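Local coordinates for protein putative glutathione transferase (Sphingobium chlorophenolicum, PDB 4FQU) that catalyses the glutathione-dependent reduction of glutathionyl-hydroquinones to hydroquinones, a step in the breakdown of the pollutant pentachlorophenol, at residues E177-G182 against Y200-T205; W208-L213 against P257-L262. One frame throughout, in Å; residues are numbered along the deposited sequence.

Interaction 1 of 2, residues E177-G182 against Y200-T205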
ATOM      1  N   GLU A 177      -5.366  -9.706  19.635  1.00 27.17           N
ATOM      2  CA  GLU A 177      -5.858 -10.679  18.698  1.00 27.40           C
ATOM      3  C   GLU A 177      -6.239 -10.059  17.308  1.00 26.58           C
ATOM      4  O   GLU A 177      -5.912 -10.620  16.256  1.00 27.16           O
ATOM      5  CB  GLU A 177      -6.970 -11.466  19.432  1.00 29.20           C
ATOM      6  CG  GLU A 177      -7.882 -12.421  18.616  1.00 58.06           C
ATOM      7  CD  GLU A 177      -9.388 -12.415  19.083  1.00 68.03           C
ATOM      8  OE1 GLU A 177      -9.723 -11.716  20.089  1.00 67.06           O
ATOM      9  OE2 GLU A 177     -10.238 -13.101  18.432  1.00 53.48           O
ATOM     10  N   THR A 178      -6.857  -8.884  17.286  1.00 23.75           N
ATOM     11  CA  THR A 178      -7.467  -8.398  16.052  1.00 21.47           C
ATOM     12  C   THR A 178      -6.713  -7.261  15.404  1.00 26.33           C
ATOM     13  O   THR A 178      -7.003  -6.928  14.243  1.00 29.69           O
ATOM     14  CB  THR A 178      -8.925  -7.908  16.277  1.00 21.77           C
ATOM     15  OG1 THR A 178      -8.936  -6.707  17.053  1.00 17.92           O
ATOM     16  CG2 THR A 178      -9.713  -8.930  17.036  1.00 26.29           C
ATOM     17  N   LEU A 179      -5.770  -6.673  16.154  1.00 25.37           N
ATOM     18  CA  LEU A 179      -5.031  -5.447  15.766  1.00 22.99           C
ATOM     19  C   LEU A 179      -3.520  -5.585  15.844  1.00 25.24           C
ATOM     20  O   LEU A 179      -2.835  -5.439  14.838  1.00 24.59           O
ATOM     21  CB  LEU A 179      -5.416  -4.262  16.640  1.00 18.42           C
ATOM     22  CG  LEU A 179      -4.952  -2.900  16.157  1.00 16.42           C
ATOM     23  CD1 LEU A 179      -5.463  -2.672  14.812  1.00 15.48           C
ATOM     24  CD2 LEU A 179      -5.555  -1.885  17.060  1.00 14.66           C
ATOM     25  N   ASN A 180      -3.011  -5.833  17.051  1.00 25.24           N
ATOM     26  CA  ASN A 180      -1.593  -6.079  17.258  1.00 23.97           C
ATOM     27  C   ASN A 180      -1.105  -7.177  16.347  1.00 23.18           C
ATOM     28  O   ASN A 180      -0.130  -7.024  15.651  1.00 27.55           O
ATOM     29  CB  ASN A 180      -1.311  -6.476  18.706  1.00 23.09           C
ATOM     30  CG  ASN A 180      -1.293  -5.300  19.648  1.00 26.45           C
ATOM     31  OD1 ASN A 180      -1.522  -5.471  20.849  1.00 27.40           O
ATOM     32  ND2 ASN A 180      -1.015  -4.096  19.124  1.00 21.72           N
ATOM     33  N   ASN A 181      -1.796  -8.297  16.364  1.00 25.25           N
ATOM     34  CA  ASN A 181      -1.413  -9.406  15.535  1.00 25.72           C
ATOM     35  C   ASN A 181      -2.261  -9.351  14.250  1.00 26.97           C
ATOM     36  O   ASN A 181      -1.944  -9.979  13.243  1.00 21.08           O
ATOM     37  CB  ASN A 181      -1.621 -10.679  16.327  1.00 27.13           C
ATOM     38  CG  ASN A 181      -1.146 -11.879  15.604  1.00 39.46           C
ATOM     39  OD1 ASN A 181      -1.955 -12.706  15.170  1.00 49.86           O
ATOM     40  ND2 ASN A 181       0.166 -12.005  15.454  1.00 43.87           N
ATOM     41  N   GLY A 182      -3.319  -8.541  14.274  1.00 27.04           N
ATOM     42  CA  GLY A 182      -4.168  -8.341  13.103  1.00 26.88           C
ATOM     43  C   GLY A 182      -3.475  -7.854  11.836  1.00 28.17           C
ATOM     44  O   GLY A 182      -3.564  -8.469  10.776  1.00 26.96           O
ATOM     45  N   TYR A 200     -10.978  -7.168   8.092  1.00 25.05           N
ATOM     46  CA  TYR A 200     -12.280  -6.614   8.506  1.00 21.88           C
ATOM     47  C   TYR A 200     -12.524  -6.576  10.024  1.00 23.84           C
ATOM     48  O   TYR A 200     -13.017  -5.586  10.553  1.00 28.61           O
ATOM     49  CB  TYR A 200     -13.465  -7.259   7.755  1.00 20.13           C
ATOM     50  CG  TYR A 200     -13.727  -6.647   6.374  1.00 18.14           C
ATOM     51  CD1 TYR A 200     -14.238  -5.378   6.258  1.00 18.97           C
ATOM     52  CD2 TYR A 200     -13.473  -7.355   5.196  1.00 14.96           C
ATOM     53  CE1 TYR A 200     -14.456  -4.811   5.029  1.00 19.39           C
ATOM     54  CE2 TYR A 200     -13.696  -6.806   3.965  1.00 13.22           C
ATOM     55  CZ  TYR A 200     -14.186  -5.521   3.877  1.00 18.97           C
ATOM     56  OH  TYR A 200     -14.456  -4.921   2.652  1.00 23.60           O
ATOM     57  N   PRO A 201     -12.188  -7.640  10.729  1.00 20.84           N
ATOM     58  CA  PRO A 201     -12.230  -7.564  12.180  1.00 19.27           C
ATOM     59  C   PRO A 201     -11.293  -6.509  12.756  1.00 23.56           C
ATOM     60  O   PRO A 201     -11.559  -5.969  13.823  1.00 29.67           O
ATOM     61  CB  PRO A 201     -11.759  -8.932  12.587  1.00 18.18           C
ATOM     62  CG  PRO A 201     -12.313  -9.797  11.492  1.00 21.24           C
ATOM     63  CD  PRO A 201     -12.087  -9.018  10.249  1.00 21.70           C
ATOM     64  N   LEU A 202     -10.194  -6.242  12.064  1.00 25.67           N
ATOM     65  CA  LEU A 202      -9.220  -5.210  12.412  1.00 22.19           C
ATOM     66  C   LEU A 202      -9.880  -3.834  12.439  1.00 23.72           C
ATOM     67  O   LEU A 202      -9.844  -3.131  13.439  1.00 24.46           O
ATOM     68  CB  LEU A 202      -8.150  -5.204  11.336  1.00 25.48           C
ATOM     69  CG  LEU A 202      -6.805  -4.456  11.374  1.00 26.20           C
ATOM     70  CD1 LEU A 202      -6.927  -3.032  11.854  1.00 24.25           C
ATOM     71  CD2 LEU A 202      -5.865  -5.223  12.215  1.00 28.92           C
ATOM     72  N   PHE A 203     -10.482  -3.435  11.329  1.00 22.41           N
ATOM     73  CA  PHE A 203     -11.292  -2.220  11.327  1.00 23.45           C
ATOM     74  C   PHE A 203     -12.518  -2.224  12.278  1.00 23.43           C
ATOM     75  O   PHE A 203     -12.835  -1.208  12.859  1.00 22.33           O
ATOM     76  CB  PHE A 203     -11.605  -1.768   9.896  1.00 23.25           C
ATOM     77  CG  PHE A 203     -10.393  -1.212   9.194  1.00 22.21           C
ATOM     78  CD1 PHE A 203     -10.075   0.141   9.279  1.00 25.31           C
ATOM     79  CD2 PHE A 203      -9.517  -2.039   8.542  1.00 21.67           C
ATOM     80  CE1 PHE A 203      -8.926   0.675   8.673  1.00 18.28           C
ATOM     81  CE2 PHE A 203      -8.382  -1.508   7.938  1.00 27.15           C
ATOM     82  CZ  PHE A 203      -8.096  -0.142   8.007  1.00 20.42           C
ATOM     83  N   ASP A 204     -13.189  -3.351  12.477  1.00 24.12           N
ATOM     84  CA  ASP A 204     -14.241  -3.413  13.494  1.00 21.12           C
ATOM     85  C   ASP A 204     -13.697  -3.011  14.869  1.00 23.56           C
ATOM     86  O   ASP A 204     -14.375  -2.384  15.687  1.00 20.71           O
ATOM     87  CB  ASP A 204     -14.790  -4.830  13.586  1.00 26.25           C
ATOM     88  CG  ASP A 204     -15.713  -5.190  12.435  1.00 29.30           C
ATOM     89  OD1 ASP A 204     -16.315  -4.278  11.819  1.00 34.55           O
ATOM     90  OD2 ASP A 204     -15.847  -6.404  12.175  1.00 24.14           O
ATOM     91  N   THR A 205     -12.457  -3.406  15.124  1.00 23.87           N
ATOM     92  CA  THR A 205     -11.811  -3.064  16.367  1.00 20.03           C
ATOM     93  C   THR A 205     -11.387  -1.608  16.415  1.00 21.08           C
ATOM     94  O   THR A 205     -11.441  -0.985  17.466  1.00 26.23           O
ATOM     95  CB  THR A 205     -10.618  -3.969  16.698  1.00 17.37           C
ATOM     96  OG1 THR A 205     -11.081  -5.216  17.217  1.00 19.20           O
ATOM     97  CG2 THR A 205      -9.818  -3.342  17.781  1.00 17.97           C
TER

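Interaction 2 of 2, residues W208-L213 against P257-L262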
ATOM      1  N   TRP A 208     -14.547   0.295  17.031  1.00 23.36           N
ATOM      2  CA  TRP A 208     -14.889   0.201  18.454  1.00 29.96           C
ATOM      3  C   TRP A 208     -14.057   1.094  19.413  1.00 33.96           C
ATOM      4  O   TRP A 208     -14.588   1.776  20.316  1.00 29.45           O
ATOM      5  CB  TRP A 208     -14.774  -1.240  18.935  1.00 29.17           C
ATOM      6  CG  TRP A 208     -15.169  -1.345  20.366  1.00 31.67           C
ATOM      7  CD1 TRP A 208     -16.423  -1.266  20.868  1.00 41.26           C
ATOM      8  CD2 TRP A 208     -14.304  -1.493  21.480  1.00 36.60           C
ATOM      9  NE1 TRP A 208     -16.405  -1.366  22.231  1.00 45.31           N
ATOM     10  CE2 TRP A 208     -15.112  -1.517  22.632  1.00 37.58           C
ATOM     11  CE3 TRP A 208     -12.924  -1.610  21.617  1.00 38.29           C
ATOM     12  CZ2 TRP A 208     -14.596  -1.642  23.890  1.00 37.02           C
ATOM     13  CZ3 TRP A 208     -12.410  -1.744  22.855  1.00 43.13           C
ATOM     14  CH2 TRP A 208     -13.243  -1.755  23.990  1.00 52.47           C
ATOM     15  N   LEU A 209     -12.742   1.042  19.225  1.00 29.51           N
ATOM     16  CA  LEU A 209     -11.826   1.855  19.981  1.00 25.24           C
ATOM     17  C   LEU A 209     -12.150   3.343  19.828  1.00 25.96           C
ATOM     18  O   LEU A 209     -12.117   4.093  20.797  1.00 23.71           O
ATOM     19  CB  LEU A 209     -10.413   1.529  19.548  1.00 20.99           C
ATOM     20  CG  LEU A 209      -9.944   0.258  20.235  1.00 20.43           C
ATOM     21  CD1 LEU A 209      -8.749  -0.249  19.563  1.00 14.88           C
ATOM     22  CD2 LEU A 209      -9.634   0.493  21.707  1.00 19.16           C
ATOM     23  N   GLU A 210     -12.481   3.769  18.617  1.00 23.18           N
ATOM     24  CA  GLU A 210     -12.818   5.157  18.402  1.00 21.63           C
ATOM     25  C   GLU A 210     -14.011   5.557  19.251  1.00 28.72           C
ATOM     26  O   GLU A 210     -14.053   6.677  19.770  1.00 30.27           O
ATOM     27  CB  GLU A 210     -13.077   5.448  16.933  1.00 20.92           C
ATOM     28  CG  GLU A 210     -13.542   6.854  16.641  1.00 21.32           C
ATOM     29  CD  GLU A 210     -12.416   7.886  16.634  1.00 32.54           C
ATOM     30  OE1 GLU A 210     -11.228   7.504  16.665  1.00 32.96           O
ATOM     31  OE2 GLU A 210     -12.718   9.100  16.588  1.00 33.10           O
ATOM     32  N   GLU A 211     -14.986   4.670  19.428  1.00 29.62           N
ATOM     33  CA  GLU A 211     -16.148   5.071  20.237  1.00 32.46           C
ATOM     34  C   GLU A 211     -15.782   5.148  21.695  1.00 30.70           C
ATOM     35  O   GLU A 211     -16.071   6.129  22.389  1.00 36.92           O
ATOM     36  CB  GLU A 211     -17.354   4.147  20.051  1.00 32.30           C
ATOM     37  CG  GLU A 211     -18.516   4.799  19.285  1.00 43.25           C
ATOM     38  CD  GLU A 211     -19.418   5.696  20.149  1.00 46.66           C
ATOM     39  OE1 GLU A 211     -19.529   5.432  21.363  1.00 51.29           O
ATOM     40  OE2 GLU A 211     -20.034   6.658  19.610  1.00 48.60           O
ATOM     41  N   HIS A 212     -15.134   4.101  22.155  1.00 24.59           N
ATOM     42  CA  HIS A 212     -14.727   4.036  23.533  1.00 26.21           C
ATOM     43  C   HIS A 212     -14.014   5.292  23.942  1.00 31.35           C
ATOM     44  O   HIS A 212     -14.098   5.725  25.080  1.00 36.24           O
ATOM     45  CB  HIS A 212     -13.765   2.887  23.707  1.00 30.13           C
ATOM     46  CG  HIS A 212     -13.675   2.412  25.102  1.00 27.10           C
ATOM     47  ND1 HIS A 212     -14.722   1.771  25.729  1.00 39.77           N
ATOM     48  CD2 HIS A 212     -12.686   2.512  26.014  1.00 30.69           C
ATOM     49  CE1 HIS A 212     -14.375   1.480  26.966  1.00 52.45           C
ATOM     50  NE2 HIS A 212     -13.146   1.928  27.170  1.00 49.64           N
ATOM     51  N   LEU A 213     -13.287   5.871  23.002  1.00 29.96           N
ATOM     52  CA  LEU A 213     -12.400   6.969  23.319  1.00 31.70           C
ATOM     53  C   LEU A 213     -13.116   8.309  23.270  1.00 32.44           C
ATOM     54  O   LEU A 213     -12.463   9.373  23.373  1.00 35.29           O
ATOM     55  CB  LEU A 213     -11.186   6.968  22.368  1.00 24.17           C
ATOM     56  CG  LEU A 213     -10.086   5.953  22.651  1.00 17.67           C
ATOM     57  CD1 LEU A 213      -8.948   6.052  21.681  1.00 24.62           C
ATOM     58  CD2 LEU A 213      -9.549   6.125  24.014  1.00 19.30           C
ATOM     59  N   PRO A 257     -10.603  10.494  14.386  1.00 29.13           N
ATOM     60  CA  PRO A 257     -10.240  11.630  15.225  1.00 27.56           C
ATOM     61  C   PRO A 257      -9.825  11.195  16.610  1.00 27.30           C
ATOM     62  O   PRO A 257      -8.720  11.502  17.005  1.00 31.08           O
ATOM     63  CB  PRO A 257     -11.507  12.461  15.251  1.00 18.96           C
ATOM     64  CG  PRO A 257     -12.518  11.630  14.601  1.00 24.24           C
ATOM     65  CD  PRO A 257     -11.820  10.773  13.649  1.00 25.25           C
ATOM     66  N   ASN A 258     -10.650  10.454  17.317  1.00 25.31           N
ATOM     67  CA  ASN A 258     -10.265  10.066  18.651  1.00 28.38           C
ATOM     68  C   ASN A 258      -8.975   9.287  18.795  1.00 31.88           C
ATOM     69  O   ASN A 258      -8.219   9.571  19.715  1.00 35.20           O
ATOM     70  CB  ASN A 258     -11.390   9.365  19.358  1.00 26.39           C
ATOM     71  CG  ASN A 258     -12.308  10.322  19.980  1.00 35.29           C
ATOM     72  OD1 ASN A 258     -11.871  11.331  20.533  1.00 44.08           O
ATOM     73  ND2 ASN A 258     -13.598  10.054  19.888  1.00 35.48           N
ATOM     74  N   LEU A 259      -8.731   8.308  17.923  1.00 26.18           N
ATOM     75  CA  LEU A 259      -7.470   7.569  17.937  1.00 24.06           C
ATOM     76  C   LEU A 259      -6.288   8.468  17.577  1.00 33.09           C
ATOM     77  O   LEU A 259      -5.267   8.453  18.264  1.00 38.69           O
ATOM     78  CB  LEU A 259      -7.503   6.389  16.981  1.00 23.25           C
ATOM     79  CG  LEU A 259      -8.411   5.321  17.564  1.00 29.55           C
ATOM     80  CD1 LEU A 259      -8.721   4.200  16.586  1.00 24.27           C
ATOM     81  CD2 LEU A 259      -7.801   4.773  18.838  1.00 27.99           C
ATOM     82  N   SER A 260      -6.421   9.250  16.504  1.00 34.66           N
ATOM     83  CA  SER A 260      -5.354  10.140  16.045  1.00 28.42           C
ATOM     84  C   SER A 260      -4.946  11.047  17.164  1.00 33.06           C
ATOM     85  O   SER A 260      -3.799  11.468  17.217  1.00 38.71           O
ATOM     86  CB  SER A 260      -5.809  10.989  14.869  1.00 24.84           C
ATOM     87  OG  SER A 260      -5.560  10.313  13.651  1.00 28.49           O
ATOM     88  N   ARG A 261      -5.889  11.339  18.058  1.00 28.71           N
ATOM     89  CA  ARG A 261      -5.647  12.211  19.185  1.00 26.31           C
ATOM     90  C   ARG A 261      -4.790  11.468  20.213  1.00 32.33           C
ATOM     91  O   ARG A 261      -3.784  12.008  20.672  1.00 30.46           O
ATOM     92  CB  ARG A 261      -6.981  12.670  19.755  1.00 28.80           C
ATOM     93  CG  ARG A 261      -7.025  14.024  20.478  1.00 35.76           C
ATOM     94  CD  ARG A 261      -8.494  14.445  20.835  1.00 48.82           C
ATOM     95  NE  ARG A 261      -9.393  13.316  21.176  1.00 64.76           N
ATOM     96  CZ  ARG A 261      -9.470  12.706  22.378  1.00 64.00           C
ATOM     97  NH1 ARG A 261      -8.688  13.131  23.387  1.00 57.65           N
ATOM     98  NH2 ARG A 261     -10.316  11.660  22.571  1.00 38.42           N
ATOM     99  N   LEU A 262      -5.171  10.227  20.555  1.00 31.79           N
ATOM    100  CA  LEU A 262      -4.387   9.380  21.464  1.00 23.36           C
ATOM    101  C   LEU A 262      -2.952   9.206  20.963  1.00 25.10           C
ATOM    102  O   LEU A 262      -1.995   9.291  21.725  1.00 28.69           O
ATOM    103  CB  LEU A 262      -5.030   8.007  21.660  1.00 23.91           C
ATOM    104  CG  LEU A 262      -4.218   6.964  22.469  1.00 22.82           C
ATOM    105  CD1 LEU A 262      -4.311   7.254  23.905  1.00 26.75           C
ATOM    106  CD2 LEU A 262      -4.746   5.595  22.279  1.00 16.64           C
TER

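Interaction 1 of 2, residues E177-G182 against Y200-T205
Two helices of the all-helical C-terminal domain of the glutathione transferase fold meet here: the C-terminal part of helix 165-180 and Gly182, at the start of the next helix, lie against the middle of helix 192-212. The backbones come closest at Thr178 and Leu202, whose CA atoms are 5.1 Å apart. At one end of the contact the two threonine hydroxyls face each other tip to tip, their side chains crossing at a slant. Thr205 OG1 gives its proton to Thr178 OG1 at 2.6 Å. Thr178 holds OG1 between its own backbone N and carbonyl carbon (chi1 69°), while Thr205 has OG1 anti to the carbonyl carbon. Thr178 OG1 is also hydrogen-bonded to the backbone O of Arg174, one turn back, and Arg174 NE makes a weak bond to Thr205 OG1. Leu202 fills the other end. Its CG is anti to the backbone N (chi1 -170°), which carries the isobutyl group across to the opposite helix. There CD1 meets Leu179 CD1 at 3.3 Å, the two side chains roughly perpendicular, and CD2 lies 3.6 Å from Gly182 C. Leu202 CA also makes a C-H...O contact of 3.3 Å with Thr178 O. The side chain of Leu179 rests on Leu231 and Thr234 of helix 226-245. Both hydroxyls thus find hydrogen-bond partners within a mostly buried contact, so a polar pair and leucine packing join the two helices.

Interaction 2 of 2, residues W208-L213 against P257-L262
Glu210 reaches out from the C-terminal end of helix 192-212 and presents its carboxylate to the first turn of helix 257-268. CG is anti to the backbone N, and a bend at chi2 (79°) turns the carboxylate toward the backbone N-H groups there. OE2 accepts Asn258 N at 2.6 Å through its syn lone pair. OE1 takes Leu259 N at 2.9 Å, this donor standing somewhat above the carboxylate plane. Both bonds are fairly straight, and together they fix the rotation of the group; a negative charge at this helix start would probably be stabilised by the helix dipole. An alanine here would remove both acceptors and would probably leave the start of helix 257-268 less firmly tied to its neighbour. Asn258 runs nearly perpendicular to Glu210, its amide plane turned 32° from the carboxylate, and ND2 makes a weak bond of 3.4 Å to Glu210 O. Its OD1 faces the other way and receives Arg261 NH2 at 2.6 Å, with OD1 close to the guanidinium plane. Arg261 in turn forms a salt bridge with Glu217 through NH1. Beside these polar groups Leu213, just past the helix, lies crosswise to Leu259: Leu213 CD1 meets Leu259 CD2 at 3.3 Å and lies 4.3 Å from Leu262 CD2. The segments 208-212 and 257-262 cross at 77°, their axes 8.4 Å apart. Around them, Leu259 and Leu262 pack on helix 226-245, Leu209 touches Val175 of helix 165-180, and Trp208 rests on Ile171 and Arg174 of that same helix.

In the fold
Helix 192-212 serves both contacts: interaction 1 uses its middle and interaction 2 its last turn, with centres about 15 Å apart. The two follow one another along the chain; their segments adjoin in the sequence but make no other touch. They are joined through neighbours: Arg174 bonds to Thr178, and weakly to Thr205, and is packed by Trp208 of interaction 2, while Leu231 of helix 226-245 receives both Leu179 and Leu262. Interaction 1 lies nearer the chemistry: Gly182 comes two residues before Tyr184, the probable proton donor/acceptor by analogy with relatives, and about 6 Å from its side chain. Interaction 2 is structural packing away from the probable active-site and glutathione-binding residues.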